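Local coordinates for intestinal fatty acid binding protein (Rattus norvegicus, PDB 1ICM) that binds long-chain fatty acids such as myristate inside a beta-barrel cavity and probably serves in their uptake and transport within intestinal cells, at residues G22-V25 with V26-K29; K50-N54 with F55-D59. All coordinates share one frame; numbering follows the deposited sequence.

Interaction 1 (G22-V25 with V26-K29)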
loop_
_atom_site.group_PDB
_atom_site.type_symbol
_atom_site.label_atom_id
_atom_site.label_comp_id
_atom_site.label_asym_id
_atom_site.label_seq_id
_atom_site.Cartn_x
_atom_site.Cartn_y
_atom_site.Cartn_z
ATOM N N GLY A 22 -0.860 -11.596 -10.749
ATOM C CA GLY A 22 -0.002 -12.125 -11.781
ATOM C C GLY A 22 1.452 -12.312 -11.340
ATOM O O GLY A 22 2.331 -12.453 -12.185
ATOM N N ILE A 23 1.743 -12.326 -10.041
ATOM C CA ILE A 23 3.136 -12.495 -9.586
ATOM C C ILE A 23 3.529 -13.957 -9.457
ATOM O O ILE A 23 2.790 -14.770 -8.903
ATOM C CB ILE A 23 3.446 -11.694 -8.324
ATOM C CG1 ILE A 23 3.464 -10.201 -8.645
ATOM C CG2 ILE A 23 4.794 -12.096 -7.731
ATOM C CD1 ILE A 23 2.205 -9.476 -8.194
ATOM N N ASN A 24 4.722 -14.294 -9.980
ATOM C CA ASN A 24 5.211 -15.661 -9.965
ATOM C C ASN A 24 5.485 -16.280 -8.599
ATOM O O ASN A 24 5.748 -15.551 -7.636
ATOM C CB ASN A 24 6.353 -15.876 -11.002
ATOM C CG ASN A 24 7.760 -15.554 -10.530
ATOM O OD1 ASN A 24 8.115 -15.923 -9.396
ATOM N ND2 ASN A 24 8.553 -14.902 -11.380
ATOM N N VAL A 25 5.461 -17.603 -8.514
ATOM C CA VAL A 25 5.691 -18.254 -7.238
ATOM C C VAL A 25 6.901 -17.745 -6.431
ATOM O O VAL A 25 6.828 -17.446 -5.229
ATOM C CB VAL A 25 5.595 -19.768 -7.232
ATOM C CG1 VAL A 25 6.745 -20.336 -8.054
ATOM C CG2 VAL A 25 5.736 -20.314 -5.819
ATOM N N VAL A 26 8.040 -17.610 -7.108
ATOM C CA VAL A 26 9.241 -17.156 -6.429
ATOM C C VAL A 26 9.193 -15.724 -5.884
ATOM O O VAL A 26 9.598 -15.421 -4.747
ATOM C CB VAL A 26 10.422 -17.421 -7.350
ATOM C CG1 VAL A 26 11.681 -16.681 -6.929
ATOM C CG2 VAL A 26 10.604 -18.940 -7.333
ATOM N N LYS A 27 8.669 -14.848 -6.732
ATOM C CA LYS A 27 8.546 -13.446 -6.371
ATOM C C LYS A 27 7.520 -13.282 -5.226
ATOM O O LYS A 27 7.641 -12.360 -4.413
ATOM C CB LYS A 27 8.338 -12.555 -7.587
ATOM C CG LYS A 27 9.352 -12.775 -8.698
ATOM C CD LYS A 27 10.722 -12.166 -8.449
ATOM C CE LYS A 27 11.722 -12.417 -9.583
ATOM N NZ LYS A 27 13.137 -12.274 -9.183
ATOM N N ARG A 28 6.532 -14.203 -5.122
ATOM C CA ARG A 28 5.577 -14.101 -4.019
ATOM C C ARG A 28 6.278 -14.379 -2.695
ATOM O O ARG A 28 6.009 -13.714 -1.665
ATOM C CB ARG A 28 4.349 -15.004 -4.132
ATOM C CG ARG A 28 3.640 -14.733 -5.433
ATOM C CD ARG A 28 2.273 -15.399 -5.483
ATOM N NE ARG A 28 2.158 -16.859 -5.428
ATOM C CZ ARG A 28 2.040 -17.626 -6.519
ATOM N NH1 ARG A 28 2.104 -17.088 -7.748
ATOM N NH2 ARG A 28 1.883 -18.935 -6.392
ATOM N N LYS A 29 7.131 -15.419 -2.715
ATOM C CA LYS A 29 7.862 -15.737 -1.491
ATOM C C LYS A 29 8.770 -14.568 -1.074
ATOM O O LYS A 29 8.923 -14.198 0.089
ATOM C CB LYS A 29 8.542 -17.100 -1.606
ATOM C CG LYS A 29 7.474 -18.182 -1.870
ATOM C CD LYS A 29 6.847 -18.638 -0.555
ATOM C CE LYS A 29 5.700 -19.660 -0.544
ATOM N NZ LYS A 29 5.379 -20.069 0.845
#
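Asn-24 and Lys-27 meet where helix 25-31 begins: the carboxamide oxygen of Asn-24 folds back over the first turn and takes the amide hydrogen of Lys-27, OD1 to N 2.9 Å with a nearly straight N-H...O angle of 168°. The donor lies above the plane of the carboxamide and not on a lone pair. A chi1 of 87° sets CG between the backbone N and the carbonyl carbon, which lets the carboxamide curl back to the N-H of Lys-27. The first backbone carbonyls are also engaged. Asn-24 O accepts from Arg-28 N (3.0 Å), and Val-25 O accepts from Lys-29 N at 3.2 Å, with a weak second donation from Arg-28 N.

Ahead of the cap, Ile-23 O is claimed by a side chain. Arg-28 NH1 donates to Ile-23 O at 2.7 Å, in the plane of the carbonyl and at the edge of the guanidinium. A bend at chi3 (-63°) brings the guanidinium back along the chain, and Val-25 CA then lies over one of its faces. The same group has a long, weak ion pair with Glu-19 on the preceding helix. Apolar contact completes the turn: Ile-23 CG2 rests against Lys-27 CB (3.6 Å) and Arg-28 CG (3.7 Å).

Gly-22, with positive phi, ends helix 14-21 in a Schellman motif, and Asn-24 supplies the N-cap of the next helix. Together they form the tight link of the helix-turn-helix lid of fatty-acid-binding proteins.

Interaction 2 (K50-N54 with F55-D59); sequences KESSN and FRNID
Arg-56 grips Glu-51 side-on: NE and NH2 each donate to Glu-51 OE2 at 3.1 Å, forming a salt bridge on a single oxygen. Both nitrogens approach from the same face of the carboxylate, whose plane is turned 61° from the guanidinium. Glu-51 arrives on an extended chain, CG anti to the backbone N (chi1 174°), while its OE1 bonds to Tyr-70 OH and Arg-56 NH2 also donates to Ser-71 O. A glutamine here would probably leave the arginine's charge without its mate.

On the face that carries Lys-50, Ser-52, Asn-57 and Asp-59, Lys-50 NZ forms a salt bridge with Asp-59, lying 2.9 Å from OD2 and 3.0 Å from OD1, each as a weak hydrogen bond. Glu-51 and Ile-58 form a hydrogen-bonded antiparallel pair, with N to O of 2.8 Å from Glu-51 to Ile-58. At the turn, Ser-53 N donates to Arg-56 O, and Ser-53 OG accepts from Phe-55 N at 3.1 Å.

Packing follows the charges: Ile-58 CD1 sits 3.5 Å above the guanidinium plane of Arg-56, over its centre, and Ile-58 CG1 touches Glu-51 CB. The hairpin joins strands 46-52 and 57-63; strand 37-43 flanks the former, bonding through Thr-39 and Lys-37, and the turn reaches Asp-34 just beyond helix 25-31.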
loop_
_atom_site.group_PDB
_atom_site.type_symbol
_atom_site.label_atom_id
_atom_site.label_comp_id
_atom_site.label_asym_id
_atom_site.label_seq_id
_atom_site.Cartn_x
_atom_site.Cartn_y
_atom_site.Cartn_z
ATOM N N LYS A 50 7.744 7.509 2.585
ATOM C CA LYS A 50 9.036 7.006 2.173
ATOM C C LYS A 50 8.892 5.520 2.339
ATOM O O LYS A 50 8.679 5.012 3.444
ATOM C CB LYS A 50 10.123 7.501 3.100
ATOM C CG LYS A 50 10.588 8.851 2.599
ATOM C CD LYS A 50 11.312 9.621 3.666
ATOM C CE LYS A 50 11.778 10.927 3.066
ATOM N NZ LYS A 50 12.512 10.669 1.818
ATOM N N GLU A 51 8.991 4.846 1.201
ATOM C CA GLU A 51 8.841 3.423 1.195
ATOM C C GLU A 51 10.222 2.810 1.090
ATOM O O GLU A 51 11.002 3.202 0.197
ATOM C CB GLU A 51 7.951 3.109 -0.038
ATOM C CG GLU A 51 7.772 1.603 -0.318
ATOM C CD GLU A 51 6.971 1.383 -1.574
ATOM O OE1 GLU A 51 6.012 2.077 -1.892
ATOM O OE2 GLU A 51 7.416 0.380 -2.294
ATOM N N SER A 52 10.500 1.871 1.989
ATOM C CA SER A 52 11.811 1.228 1.964
ATOM C C SER A 52 11.613 -0.264 2.121
ATOM O O SER A 52 10.921 -0.738 3.041
ATOM C CB SER A 52 12.654 1.819 3.093
ATOM O OG SER A 52 13.895 1.176 3.208
ATOM N N SER A 53 12.204 -1.032 1.188
ATOM C CA SER A 53 12.036 -2.481 1.291
ATOM C C SER A 53 13.241 -3.187 0.680
ATOM O O SER A 53 14.121 -2.500 0.156
ATOM C CB SER A 53 10.783 -2.973 0.562
ATOM O OG SER A 53 10.965 -2.809 -0.840
ATOM N N ASN A 54 13.198 -4.528 0.694
ATOM C CA ASN A 54 14.300 -5.275 0.084
ATOM C C ASN A 54 14.391 -4.983 -1.401
ATOM O O ASN A 54 15.464 -5.107 -1.991
ATOM C CB ASN A 54 14.259 -6.790 0.287
ATOM C CG ASN A 54 14.434 -7.275 1.700
ATOM O OD1 ASN A 54 15.083 -6.613 2.511
ATOM N ND2 ASN A 54 13.831 -8.422 2.010
ATOM N N PHE A 55 13.272 -4.574 -2.014
ATOM C CA PHE A 55 13.214 -4.268 -3.444
ATOM C C PHE A 55 13.677 -2.891 -3.859
ATOM O O PHE A 55 14.314 -2.700 -4.899
ATOM C CB PHE A 55 11.765 -4.403 -3.985
ATOM C CG PHE A 55 11.160 -5.764 -3.801
ATOM C CD1 PHE A 55 11.523 -6.811 -4.647
ATOM C CD2 PHE A 55 10.219 -6.047 -2.816
ATOM C CE1 PHE A 55 10.988 -8.090 -4.515
ATOM C CE2 PHE A 55 9.673 -7.321 -2.661
ATOM C CZ PHE A 55 10.056 -8.356 -3.512
ATOM N N ARG A 56 13.377 -1.875 -3.060
ATOM C CA ARG A 56 13.760 -0.533 -3.464
ATOM C C ARG A 56 13.518 0.455 -2.325
ATOM O O ARG A 56 13.025 0.114 -1.252
ATOM C CB ARG A 56 12.887 -0.062 -4.635
ATOM C CG ARG A 56 11.391 -0.296 -4.373
ATOM C CD ARG A 56 10.441 0.262 -5.421
ATOM N NE ARG A 56 9.024 0.216 -4.989
ATOM C CZ ARG A 56 7.990 0.555 -5.774
ATOM N NH1 ARG A 56 8.180 0.945 -7.032
ATOM N NH2 ARG A 56 6.735 0.498 -5.302
ATOM N N ASN A 57 13.822 1.686 -2.633
ATOM C CA ASN A 57 13.659 2.771 -1.682
ATOM C C ASN A 57 13.219 3.972 -2.478
ATOM O O ASN A 57 14.001 4.541 -3.229
ATOM C CB ASN A 57 14.998 3.110 -0.987
ATOM C CG ASN A 57 15.377 2.003 -0.036
ATOM O OD1 ASN A 57 16.157 1.098 -0.372
ATOM N ND2 ASN A 57 14.840 2.058 1.166
ATOM N N ILE A 58 11.966 4.385 -2.295
ATOM C CA ILE A 58 11.480 5.523 -3.044
ATOM C C ILE A 58 10.517 6.351 -2.217
ATOM O O ILE A 58 9.954 5.864 -1.234
ATOM C CB ILE A 58 10.650 5.008 -4.214
ATOM C CG1 ILE A 58 9.490 4.151 -3.711
ATOM C CG2 ILE A 58 11.531 4.113 -5.070
ATOM C CD1 ILE A 58 8.383 3.914 -4.745
ATOM N N ASP A 59 10.364 7.586 -2.690
ATOM C CA ASP A 59 9.434 8.502 -2.062
ATOM C C ASP A 59 8.131 8.518 -2.876
ATOM O O ASP A 59 8.131 8.465 -4.128
ATOM C CB ASP A 59 9.997 9.926 -2.093
ATOM C CG ASP A 59 11.094 10.183 -1.091
ATOM O OD1 ASP A 59 11.555 9.100 -0.510
ATOM O OD2 ASP A 59 11.491 11.308 -0.861
#

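Interaction 1 lies in the helical lid and interaction 2 at a hairpin turn of the barrel; their centres are 19 Å apart, yet their nearest atoms come within about 5 Å without touching. The bound myristate relates them. The side chain of Ile-23 is about 4 Å from the fatty acid and that of Glu-51 about 5 Å, so each interaction places one side chain near the ligand although both are surface contacts. Helices and neighbouring strand turns form the portal region in this family, through which fatty acids probably enter. Closeness of the 22-29 and 50-59 segments is consistent with their lying together at that entrance.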